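Long-range contacts in aldose 1-epimerase (Caenorhabditis elegans, PDB 1LUR), which probably interconverts the alpha and beta anomers of aldose sugars, acting as a GalM-like aldose 1-epimerase (mutarotase): residues I141-T146 against L153-H158; S268-Y273 against E330-F335. One frame throughout, in Å; residues are numbered along the deposited sequence.

Interaction 1. Residues I141-T146 against L153-H158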
loop_
_atom_site.group_PDB
_atom_site.type_symbol
_atom_site.label_atom_id
_atom_site.label_comp_id
_atom_site.label_asym_id
_atom_site.label_seq_id
_atom_site.Cartn_x
_atom_site.Cartn_y
_atom_site.Cartn_z
ATOM N N ILE A 141 4.998 -15.748 -4.109
ATOM C CA ILE A 141 5.191 -14.312 -4.194
ATOM C C ILE A 141 6.542 -13.833 -3.688
ATOM O O ILE A 141 7.007 -14.259 -2.632
ATOM C CB ILE A 141 4.084 -13.558 -3.401
ATOM C CG1 ILE A 141 2.699 -13.958 -3.915
ATOM C CG2 ILE A 141 4.235 -12.055 -3.570
ATOM C CD1 ILE A 141 2.027 -15.031 -3.093
ATOM N N ASP A 142 7.155 -12.935 -4.456
ATOM C CA ASP A 142 8.448 -12.366 -4.115
ATOM C C ASP A 142 8.340 -10.847 -4.169
ATOM O O ASP A 142 7.878 -10.285 -5.161
ATOM C CB ASP A 142 9.522 -12.856 -5.090
ATOM C CG ASP A 142 10.009 -14.255 -4.760
ATOM O OD1 ASP A 142 9.176 -15.186 -4.690
ATOM O OD2 ASP A 142 11.234 -14.422 -4.564
ATOM N N VAL A 143 8.750 -10.195 -3.085
ATOM C CA VAL A 143 8.709 -8.744 -2.989
ATOM C C VAL A 143 10.099 -8.212 -2.670
ATOM O O VAL A 143 10.776 -8.718 -1.767
ATOM C CB VAL A 143 7.734 -8.294 -1.881
ATOM C CG1 VAL A 143 7.970 -6.831 -1.532
ATOM C CG2 VAL A 143 6.301 -8.506 -2.348
ATOM N N THR A 144 10.518 -7.187 -3.406
ATOM C CA THR A 144 11.834 -6.600 -3.188
ATOM C C THR A 144 11.768 -5.112 -2.895
ATOM O O THR A 144 10.973 -4.384 -3.492
ATOM C CB THR A 144 12.749 -6.798 -4.426
ATOM O OG1 THR A 144 12.853 -8.193 -4.736
ATOM C CG2 THR A 144 14.155 -6.235 -4.148
ATOM N N TYR A 145 12.590 -4.679 -1.943
ATOM C CA TYR A 145 12.666 -3.281 -1.558
ATOM C C TYR A 145 14.101 -2.900 -1.893
ATOM O O TYR A 145 15.039 -3.585 -1.471
ATOM C CB TYR A 145 12.447 -3.080 -0.063
ATOM C CG TYR A 145 11.030 -3.264 0.410
ATOM C CD1 TYR A 145 10.588 -4.501 0.884
ATOM C CD2 TYR A 145 10.148 -2.183 0.460
ATOM C CE1 TYR A 145 9.307 -4.656 1.410
ATOM C CE2 TYR A 145 8.860 -2.328 0.984
ATOM C CZ TYR A 145 8.451 -3.569 1.462
ATOM O OH TYR A 145 7.203 -3.713 2.022
ATOM N N THR A 146 14.271 -1.824 -2.650
ATOM C CA THR A 146 15.599 -1.371 -3.033
ATOM C C THR A 146 15.690 0.148 -2.972
ATOM O O THR A 146 14.745 0.849 -3.326
ATOM C CB THR A 146 15.926 -1.819 -4.475
ATOM O OG1 THR A 146 15.866 -3.250 -4.563
ATOM C CG2 THR A 146 17.320 -1.335 -4.894
ATOM N N LEU A 153 12.957 4.660 -3.495
ATOM C CA LEU A 153 12.677 3.419 -2.798
ATOM C C LEU A 153 11.870 2.699 -3.871
ATOM O O LEU A 153 10.830 3.198 -4.315
ATOM C CB LEU A 153 11.802 3.630 -1.561
ATOM C CG LEU A 153 11.220 2.322 -1.001
ATOM C CD1 LEU A 153 12.345 1.411 -0.507
ATOM C CD2 LEU A 153 10.257 2.632 0.134
ATOM N N ILE A 154 12.372 1.563 -4.327
ATOM C CA ILE A 154 11.676 0.802 -5.351
ATOM C C ILE A 154 11.089 -0.468 -4.755
ATOM O O ILE A 154 11.794 -1.242 -4.095
ATOM C CB ILE A 154 12.629 0.404 -6.498
ATOM C CG1 ILE A 154 13.118 1.658 -7.227
ATOM C CG2 ILE A 154 11.923 -0.550 -7.457
ATOM C CD1 ILE A 154 14.183 1.383 -8.266
ATOM N N ILE A 155 9.792 -0.669 -4.971
ATOM C CA ILE A 155 9.124 -1.854 -4.461
ATOM C C ILE A 155 8.688 -2.652 -5.677
ATOM O O ILE A 155 7.952 -2.152 -6.530
ATOM C CB ILE A 155 7.847 -1.545 -3.642
ATOM C CG1 ILE A 155 8.170 -0.681 -2.423
ATOM C CG2 ILE A 155 7.221 -2.860 -3.174
ATOM C CD1 ILE A 155 6.958 -0.414 -1.538
ATOM N N GLU A 156 9.166 -3.883 -5.770
ATOM C CA GLU A 156 8.811 -4.739 -6.887
ATOM C C GLU A 156 7.934 -5.847 -6.344
ATOM O O GLU A 156 8.196 -6.383 -5.270
ATOM C CB GLU A 156 10.048 -5.363 -7.512
ATOM C CG GLU A 156 10.955 -4.390 -8.215
ATOM C CD GLU A 156 12.292 -5.016 -8.534
ATOM O OE1 GLU A 156 12.318 -6.042 -9.257
ATOM O OE2 GLU A 156 13.315 -4.489 -8.051
ATOM N N HIS A 157 6.892 -6.173 -7.094
ATOM C CA HIS A 157 5.960 -7.218 -6.715
ATOM C C HIS A 157 6.007 -8.246 -7.842
ATOM O O HIS A 157 5.694 -7.932 -8.980
ATOM C CB HIS A 157 4.547 -6.633 -6.578
ATOM C CG HIS A 157 4.343 -5.828 -5.333
ATOM N ND1 HIS A 157 3.231 -5.038 -5.133
ATOM C CD2 HIS A 157 5.089 -5.721 -4.208
ATOM C CE1 HIS A 157 3.300 -4.481 -3.936
ATOM N NE2 HIS A 157 4.417 -4.881 -3.354
ATOM N N HIS A 158 6.422 -9.467 -7.522
ATOM C CA HIS A 158 6.511 -10.526 -8.516
ATOM C C HIS A 158 5.843 -11.797 -8.007
ATOM O O HIS A 158 5.783 -12.027 -6.802
ATOM C CB HIS A 158 7.983 -10.825 -8.827
ATOM C CG HIS A 158 8.178 -11.994 -9.742
ATOM N ND1 HIS A 158 7.949 -11.927 -11.102
ATOM C CD2 HIS A 158 8.560 -13.269 -9.489
ATOM C CE1 HIS A 158 8.182 -13.108 -11.644
ATOM N NE2 HIS A 158 8.555 -13.940 -10.687
HETATM O O HOH W 1 5.232 -4.326 -0.521
HETATM O O HOH W 2 13.352 -3.161 -5.562
#

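Interaction 2. Residues S268-Y273 against E330-F335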
loop_
_atom_site.group_PDB
_atom_site.type_symbol
_atom_site.label_atom_id
_atom_site.label_comp_id
_atom_site.label_asym_id
_atom_site.label_seq_id
_atom_site.Cartn_x
_atom_site.Cartn_y
_atom_site.Cartn_z
ATOM N N SER A 268 7.250 11.638 -4.412
ATOM C CA SER A 268 6.611 11.528 -5.715
ATOM C C SER A 268 6.548 10.039 -6.018
ATOM O O SER A 268 7.464 9.289 -5.675
ATOM C CB SER A 268 7.425 12.247 -6.796
ATOM O OG SER A 268 8.609 11.537 -7.105
ATOM N N ILE A 269 5.471 9.612 -6.661
ATOM C CA ILE A 269 5.306 8.203 -6.993
ATOM C C ILE A 269 4.929 7.918 -8.440
ATOM O O ILE A 269 4.206 8.678 -9.079
ATOM C CB ILE A 269 4.209 7.561 -6.098
ATOM C CG1 ILE A 269 4.662 7.558 -4.641
ATOM C CG2 ILE A 269 3.886 6.149 -6.581
ATOM C CD1 ILE A 269 3.591 7.065 -3.674
ATOM N N THR A 270 5.445 6.808 -8.947
ATOM C CA THR A 270 5.173 6.368 -10.301
ATOM C C THR A 270 4.973 4.871 -10.081
ATOM O O THR A 270 5.708 4.243 -9.316
ATOM C CB THR A 270 6.344 6.635 -11.270
ATOM O OG1 THR A 270 5.913 6.351 -12.605
ATOM C CG2 THR A 270 7.544 5.769 -10.945
ATOM N N THR A 271 3.961 4.301 -10.712
ATOM C CA THR A 271 3.702 2.880 -10.540
ATOM C C THR A 271 3.081 2.259 -11.769
ATOM O O THR A 271 2.496 2.949 -12.605
ATOM C CB THR A 271 2.762 2.639 -9.333
ATOM O OG1 THR A 271 2.421 1.248 -9.255
ATOM C CG2 THR A 271 1.480 3.458 -9.479
ATOM N N SER A 272 3.221 0.944 -11.873
ATOM C CA SER A 272 2.677 0.198 -12.992
ATOM C C SER A 272 1.207 -0.070 -12.707
ATOM O O SER A 272 0.430 -0.344 -13.626
ATOM C CB SER A 272 3.428 -1.121 -13.154
ATOM O OG SER A 272 3.434 -1.852 -11.933
ATOM N N TYR A 273 0.832 0.004 -11.431
ATOM C CA TYR A 273 -0.553 -0.231 -11.035
ATOM C C TYR A 273 -1.449 0.855 -11.630
ATOM O O TYR A 273 -1.016 1.995 -11.821
ATOM C CB TYR A 273 -0.700 -0.246 -9.505
ATOM C CG TYR A 273 -0.187 -1.513 -8.831
ATOM C CD1 TYR A 273 1.026 -1.522 -8.146
ATOM C CD2 TYR A 273 -0.912 -2.704 -8.894
ATOM C CE1 TYR A 273 1.513 -2.686 -7.541
ATOM C CE2 TYR A 273 -0.436 -3.878 -8.290
ATOM C CZ TYR A 273 0.778 -3.858 -7.618
ATOM O OH TYR A 273 1.264 -5.003 -7.034
ATOM N N GLU A 330 5.465 -2.671 -10.090
ATOM C CA GLU A 330 6.461 -1.935 -9.329
ATOM C C GLU A 330 5.926 -0.583 -8.881
ATOM O O GLU A 330 4.993 -0.030 -9.475
ATOM C CB GLU A 330 7.749 -1.731 -10.144
ATOM C CG GLU A 330 7.651 -0.695 -11.246
ATOM C CD GLU A 330 9.017 -0.241 -11.759
ATOM O OE1 GLU A 330 9.048 0.627 -12.654
ATOM O OE2 GLU A 330 10.054 -0.745 -11.270
ATOM N N ILE A 331 6.526 -0.072 -7.817
ATOM C CA ILE A 331 6.157 1.210 -7.242
ATOM C C ILE A 331 7.471 1.919 -6.973
ATOM O O ILE A 331 8.339 1.370 -6.291
ATOM C CB ILE A 331 5.430 1.043 -5.894
ATOM C CG1 ILE A 331 4.228 0.110 -6.045
ATOM C CG2 ILE A 331 4.950 2.390 -5.406
ATOM C CD1 ILE A 331 3.560 -0.253 -4.719
ATOM N N VAL A 332 7.632 3.123 -7.517
ATOM C CA VAL A 332 8.863 3.872 -7.302
ATOM C C VAL A 332 8.587 5.139 -6.503
ATOM O O VAL A 332 7.852 6.014 -6.960
ATOM C CB VAL A 332 9.532 4.260 -8.641
ATOM C CG1 VAL A 332 10.864 4.978 -8.370
ATOM C CG2 VAL A 332 9.767 3.015 -9.476
ATOM N N TYR A 333 9.154 5.215 -5.299
ATOM C CA TYR A 333 8.977 6.376 -4.437
ATOM C C TYR A 333 10.246 7.214 -4.523
ATOM O O TYR A 333 11.340 6.716 -4.246
ATOM C CB TYR A 333 8.789 5.975 -2.967
ATOM C CG TYR A 333 7.630 5.057 -2.678
ATOM C CD1 TYR A 333 7.678 3.712 -3.034
ATOM C CD2 TYR A 333 6.495 5.526 -2.014
ATOM C CE1 TYR A 333 6.628 2.855 -2.733
ATOM C CE2 TYR A 333 5.439 4.677 -1.710
ATOM C CZ TYR A 333 5.511 3.347 -2.070
ATOM O OH TYR A 333 4.470 2.498 -1.770
ATOM N N THR A 334 10.107 8.476 -4.909
ATOM C CA THR A 334 11.266 9.356 -5.012
ATOM C C THR A 334 11.151 10.407 -3.923
ATOM O O THR A 334 10.134 11.092 -3.824
ATOM C CB THR A 334 11.333 10.074 -6.375
ATOM O OG1 THR A 334 11.460 9.107 -7.423
ATOM C CG2 THR A 334 12.536 11.011 -6.420
ATOM N N PHE A 335 12.193 10.528 -3.106
ATOM C CA PHE A 335 12.204 11.498 -2.025
ATOM C C PHE A 335 13.082 12.686 -2.395
ATOM O O PHE A 335 14.186 12.516 -2.914
ATOM C CB PHE A 335 12.703 10.841 -0.739
ATOM C CG PHE A 335 11.906 9.634 -0.337
ATOM C CD1 PHE A 335 12.272 8.362 -0.772
ATOM C CD2 PHE A 335 10.753 9.775 0.429
ATOM C CE1 PHE A 335 11.500 7.250 -0.453
ATOM C CE2 PHE A 335 9.970 8.666 0.755
ATOM C CZ PHE A 335 10.346 7.402 0.311
#

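Interaction 1. Residues I141-T146 against L153-H158
Asp142, Thr144 and Thr146 each exchange two backbone hydrogen bonds with their opposite numbers His158, Glu156 and Ile154, and these three pairs hold the antiparallel hairpin of strands 138-147 and 152-160 in register. The six bonds vary in length; the shortest runs from Ile154 N to Thr146 O at 2.7 Å, almost straight at 173° about its hydrogen. Between the paired sites, alpha hydrogens lean on the same carbonyls, as with Val143 CA 3.3 Å from Glu156 O.

Apolar contacts belong to the face bearing Val143, Tyr145, Ile155 and His157, which is turned into the protein. Tyr145 and Ile155 lie side by side. With CG1 beside its own backbone N (chi1 -60°) and the chain then extended, Ile155 brings CD1 to 3.7 Å from Tyr145 CE2. Leu153 CD1 sits at the edge of the same ring, near its plane. Farther along, Val143 CG2 reaches His157 CD2 at 3.6 Å; a beta-branched valine fills this place without demanding a polar partner. Leu34 of strand 33-40 packs against Tyr145 and Leu153 from another sheet.

Polar ends are joined through water. One water lies in the plane of the His157 ring at its edge, 3.0 Å from His157 NE2, and donates a long 3.3 Å bond to Tyr145 OH, which also bonds Ala32 O; His157 ND1 bonds Tyr273 OH. On the other face, a second water bonds Thr146 OG1 at 2.7 Å and lies near Ile154 O and Glu156 OE2; Thr146 OG1 also meets Ser121 OG.

The chemistry thus differs by face: threonines, Asp142 (salt-bridged to Lys140) and Glu156 suit the more accessible side, where Thr144 OG1 bonds Ser123, whereas the buried side combines hydrocarbon with a tyrosine and a histidine whose polar atoms find partners in protein and water.

Interaction 2. Residues S268-Y273 against E330-F335
Two neighbouring antiparallel strands of the large beta-sandwich characteristic of galactose mutarotase-like proteins meet here, and at the end of one of them an ST turn leads the chain out of the sheet. Ser268 pairs with Thr334 and Thr270 with Val332 through two backbone bonds each; the bond from Val332 N to Thr270 O measures 2.9 Å and is nearly straight.

On the face carrying Ile269, Thr271, Ile331 and Tyr333, branched aliphatic chains fill the space beside an aromatic ring. Ile269 extends its CD1 to 3.6 Å from Tyr333 CE2, while its CG2 branch meets Ile331 CG2 at 4.1 Å. Ile302 and Pro304 of strand 300-305 pack against this face, and the Tyr333 ring also meets Trp175. The opposite face is tight: Thr270 CG2 lies between its own backbone N and carbonyl carbon and presses on Val332 CB at 3.4 Å, closer than usual carbon contact. Thr270 OG1, anti to the backbone N (chi1 -172°), bonds Ser253 O.

From Thr271 onward side-chain hydroxyls join the backbone in the pairing, a role for which threonine and serine are well suited because one oxygen can both give and receive. Glu330 O accepts from Thr271 OG1 and from Ser272 N, the second bond being 3.1 Å long and in the carbonyl plane. Glu330 N in turn donates to Ser272 OG, which also bonds Gln329 OE1. Tyr273 then swings its ring edge to Ile331 CG1; Phe306 meets the ring edge-to-face, and Tyr273 OH bonds His157 ND1 and Tyr327 OH. Thr271 OG1 closes the ST turn by accepting from Tyr273 N at 3.0 Å and, as donor, grips Glu330 O at 2.9 Å.

Interactions 1 and 2 form one continuous piece of antiparallel sheet, because strands 152-160 and 327-337 are neighbours in it; their centres are about 12 Å apart. The seam is partly backbone, where Leu153 N lies 2.7 Å from Tyr333 O in a probable hydrogen bond, and partly side chain, with Ile155 CD1 3.5 Å from Tyr333 CE1. Ile155 therefore packs against a tyrosine of each contact. At the far end, His157 ND1 and Tyr273 OH approach to 2.7 Å, probably hydrogen-bonded, tying the hairpin to the ST turn. Both contacts build the sandwich; neither is tied here to a substrate site.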